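UDP-glucose:anthocyanidin 3-O-glucosyltransferase (Clitoria ternatea, PDB 4REL) is a plant glycosyltransferase of the GT-B fold, built from two Rossmann-like domains that face each other across a cleft. Local coordinates at residues L217-P220 with L221-K224; T88-D91 with N92-G96. All coordinates share one frame; numbering follows the deposited sequence. Where two conformers were deposited one is given.

Overall arrangement
Contact 1 (217-224) and contact 2 (88-96) are both local, each formed by residues of one continuous run at the early part of a helix, 220-229 and 89-104. They share no element: their centres lie 35 Å apart and their nearest atoms about 24 Å, although both helices belong to the domain with the seven-stranded parallel sheet. Each is partly buried, and contact 1 is nearer the centre of the chain, 19 Å against 25 Å. The chemistry differs. Contact 1 relies on backbone bonds and on a carboxylate at a phenyl edge, whereas contact 2 adds a hydrogen bond from a side-chain amide to a hydroxyl and a salt bridge made by one conformer of R94.

Contact 1. Residues L217-P220 with L221-K224; sequences LDPP and LFVK
P220 and F222 contribute more than any other residue to this helix start, with P219 and D218 completing it from the loop side. The pyrrolidine ring of P220 points off the helix, and what it gives to the following turn is its carbonyl. K224 N donates to P220 O over 2.9 Å at an N-H...O angle of 163°, and the extended side chain of K224 begins by passing the same oxygen, with CG 3.5 Å from P220 O. As the first helical residue after the N-cap P219, P220 sits where a helix asks for no backbone N-H donor, so its tertiary amide nitrogen, which has no hydrogen, costs no bond. P219 O in turn accepts V223 N at 3.1 Å, lying in the plane of the carbonyl.

With CG anti to the backbone N (chi1 157°), the F222 ring lies beside D218, CD2 and CE2 being its nearest ring atoms. F222 CB lies 4.1 Å from P219 CB, an apolar touch, while the ring presents its edge to the carboxylate of D218: F222 CE2 is 3.6 Å from D218 OD2, and the two planes are nearly perpendicular. That carboxylate is fixed from elsewhere, D218 OD1 by S139 and D218 OD2 by Y235. Beside the ring, V223 CG2 meets D218 CB at 3.7 Å, and V223 and F222 both also rest on Y235.

A proline directly after the N-cap is a familiar way to begin a helix; here it opens helix 220-229, the connection of a beta-alpha-beta crossover between the adjacent parallel strands 208-211 and 233-235 of a Rossmann-like domain.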
# COMPACT_ATOMS: atom_id res chain seq x y z
N LEU A 217 15.04 -2.93 4.27
CA LEU A 217 14.38 -2.05 5.24
C LEU A 217 13.60 -2.80 6.31
O LEU A 217 13.24 -2.22 7.34
CB LEU A 217 13.43 -1.07 4.54
CG LEU A 217 14.01 0.18 3.91
CD1 LEU A 217 12.88 1.14 3.52
CD2 LEU A 217 14.97 0.86 4.87
N ASP A 218 13.30 -4.07 6.07
CA ASP A 218 12.56 -4.86 7.05
C ASP A 218 13.53 -5.39 8.10
O ASP A 218 14.70 -5.64 7.79
CB ASP A 218 11.83 -6.03 6.36
CG ASP A 218 10.54 -5.60 5.69
OD1 ASP A 218 10.06 -4.47 5.96
OD2 ASP A 218 10.00 -6.39 4.87
N PRO A 219 13.05 -5.57 9.34
CA PRO A 219 13.93 -6.14 10.36
C PRO A 219 14.38 -7.53 9.94
O PRO A 219 13.53 -8.34 9.55
CB PRO A 219 13.03 -6.23 11.59
CG PRO A 219 11.98 -5.16 11.36
CD PRO A 219 11.73 -5.20 9.88
N PRO A 220 15.70 -7.80 9.96
CA PRO A 220 16.22 -9.08 9.49
C PRO A 220 15.59 -10.29 10.19
O PRO A 220 15.40 -11.33 9.54
CB PRO A 220 17.72 -8.98 9.81
CG PRO A 220 18.01 -7.52 9.79
CD PRO A 220 16.77 -6.84 10.31
N LEU A 221 15.28 -10.18 11.48
CA LEU A 221 14.61 -11.27 12.19
C LEU A 221 13.19 -11.51 11.70
O LEU A 221 12.73 -12.65 11.65
CB LEU A 221 14.59 -11.02 13.70
CG LEU A 221 15.67 -11.74 14.50
CD1 LEU A 221 17.06 -11.32 14.03
CD2 LEU A 221 15.49 -11.48 15.99
N PHE A 222 12.47 -10.44 11.37
CA PHE A 222 11.17 -10.59 10.76
C PHE A 222 11.30 -11.34 9.43
O PHE A 222 10.49 -12.22 9.13
CB PHE A 222 10.48 -9.23 10.54
CG PHE A 222 9.44 -9.25 9.47
CD1 PHE A 222 8.16 -9.74 9.72
CD2 PHE A 222 9.73 -8.79 8.19
CE1 PHE A 222 7.20 -9.77 8.70
CE2 PHE A 222 8.78 -8.82 7.18
CZ PHE A 222 7.51 -9.31 7.44
N VAL A 223 12.31 -10.99 8.64
CA VAL A 223 12.49 -11.61 7.34
C VAL A 223 12.77 -13.09 7.54
O VAL A 223 12.17 -13.93 6.87
CB VAL A 223 13.61 -10.95 6.53
CG1 VAL A 223 13.85 -11.70 5.23
CG2 VAL A 223 13.26 -9.48 6.24
N LYS A 224 13.66 -13.41 8.48
CA LYS A 224 13.96 -14.81 8.79
C LYS A 224 12.73 -15.55 9.28
O LYS A 224 12.48 -16.68 8.87
CB LYS A 224 15.08 -14.94 9.82
CG LYS A 224 16.46 -14.65 9.26
CD LYS A 224 17.53 -15.00 10.28
CE LYS A 224 18.92 -14.85 9.67
NZ LYS A 224 19.99 -15.30 10.60

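Contact 2. Residues T88-D91 with N92-G96; sequences TGPD and NLRKG
T88 and N92 meet through their polar side chains, the amide reaching back over one turn to the hydroxyl. N92 ND2 donates to T88 OG1 over 3.0 Å with an N-H...O angle of 142°, and the oxygen lies 25° out of the amide plane. The anti position of CG relative to the backbone N sets the N92 amide beside the T88 hydroxyl, where N92 CB also packs 3.5 Å from T88 CB. Neither group depends on this bond alone: N92 ND2 has its strongest partner in S65 O, and T88 OG1 also bonds F85 O, so the pair together links the helix start to both backbones.

The charged pair is D91 with R94. In the conformer given, R94 NH1 reaches D91 OD1 at 3.1 Å, close to the guanidinium plane but from above the carboxylate plane, the two planes being 58° apart; this is a salt bridge with one hydrogen bond. R94 was modelled in two positions, so the bridge may not be permanent. In van der Waals contact, the same conformer has P90 CB over one guanidinium face, 3.4 Å from R94 NH1.

Among backbone bonds, R94 N to P90 O is the firm one at 2.8 Å. K95 N to D91 O is weak at 3.1 Å, as is N92 N to G89 O at 3.4 Å.

The turn packs against both a strand and a helix of the same domain: N92, L93 and K95 touch I64 of strand 59-64, an outer strand of the sheet, while P90 and L93 lean on helix 119-127 through S119, S120 and V123.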
# COMPACT_ATOMS: atom_id res chain seq x y z
N THR A 88 -18.13 -13.68 -4.39
CA THR A 88 -18.34 -14.31 -5.70
C THR A 88 -17.59 -15.63 -5.84
O THR A 88 -17.86 -16.39 -6.76
CB THR A 88 -17.95 -13.41 -6.88
OG1 THR A 88 -16.56 -13.08 -6.80
CG2 THR A 88 -18.75 -12.13 -6.87
N GLY A 89 -16.62 -15.86 -4.95
CA GLY A 89 -15.99 -17.16 -4.83
C GLY A 89 -15.12 -17.57 -6.00
O GLY A 89 -14.91 -16.80 -6.95
N PRO A 90 -14.60 -18.81 -5.95
CA PRO A 90 -13.69 -19.25 -7.00
C PRO A 90 -14.38 -19.41 -8.35
O PRO A 90 -13.71 -19.28 -9.37
CB PRO A 90 -13.17 -20.60 -6.47
CG PRO A 90 -14.21 -21.05 -5.47
CD PRO A 90 -14.71 -19.78 -4.85
N ASP A 91 -15.68 -19.67 -8.38
CA ASP A 91 -16.34 -19.82 -9.68
C ASP A 91 -16.31 -18.55 -10.53
O ASP A 91 -16.16 -18.62 -11.75
CB ASP A 91 -17.75 -20.37 -9.54
CG ASP A 91 -17.76 -21.85 -9.27
OD1 ASP A 91 -16.76 -22.52 -9.63
OD2 ASP A 91 -18.74 -22.35 -8.69
N ASN A 92 -16.43 -17.39 -9.89
CA ASN A 92 -16.29 -16.14 -10.62
C ASN A 92 -14.87 -16.00 -11.15
O ASN A 92 -14.67 -15.56 -12.29
CB ASN A 92 -16.64 -14.97 -9.70
CG ASN A 92 -16.65 -13.63 -10.41
OD1 ASN A 92 -17.07 -13.52 -11.57
ND2 ASN A 92 -16.21 -12.59 -9.71
N LEU A 93 -13.89 -16.38 -10.35
CA LEU A 93 -12.51 -16.34 -10.81
C LEU A 93 -12.29 -17.28 -11.98
O LEU A 93 -11.54 -16.96 -12.92
CB LEU A 93 -11.54 -16.68 -9.68
CG LEU A 93 -11.68 -15.85 -8.40
CD1 LEU A 93 -10.61 -16.32 -7.41
CD2 LEU A 93 -11.52 -14.38 -8.71
N ARG A 94 -12.94 -18.44 -11.95
CA ARG A 94 -12.79 -19.42 -13.03
C ARG A 94 -13.44 -18.95 -14.32
O ARG A 94 -13.12 -19.42 -15.40
CB ARG A 94 -13.33 -20.79 -12.62
CG ARG A 94 -12.56 -21.44 -11.47
CD ARG A 94 -13.15 -22.79 -11.07
NE ARG A 94 -12.37 -23.42 -10.00
CZ ARG A 94 -12.81 -23.64 -8.77
NH1 ARG A 94 -14.05 -23.30 -8.42
NH2 ARG A 94 -12.01 -24.20 -7.88
N LYS A 95 -14.38 -18.02 -14.22
CA LYS A 95 -14.94 -17.44 -15.44
C LYS A 95 -13.83 -16.61 -16.11
O LYS A 95 -13.69 -16.61 -17.33
CB LYS A 95 -16.18 -16.58 -15.14
CG LYS A 95 -17.08 -16.35 -16.34
CD LYS A 95 -16.67 -15.12 -17.15
CE LYS A 95 -16.91 -13.83 -16.37
NZ LYS A 95 -17.01 -12.64 -17.25
N GLY A 96 -13.02 -15.93 -15.30
CA GLY A 96 -11.86 -15.22 -15.82
C GLY A 96 -10.87 -16.16 -16.48
O GLY A 96 -10.31 -15.84 -17.54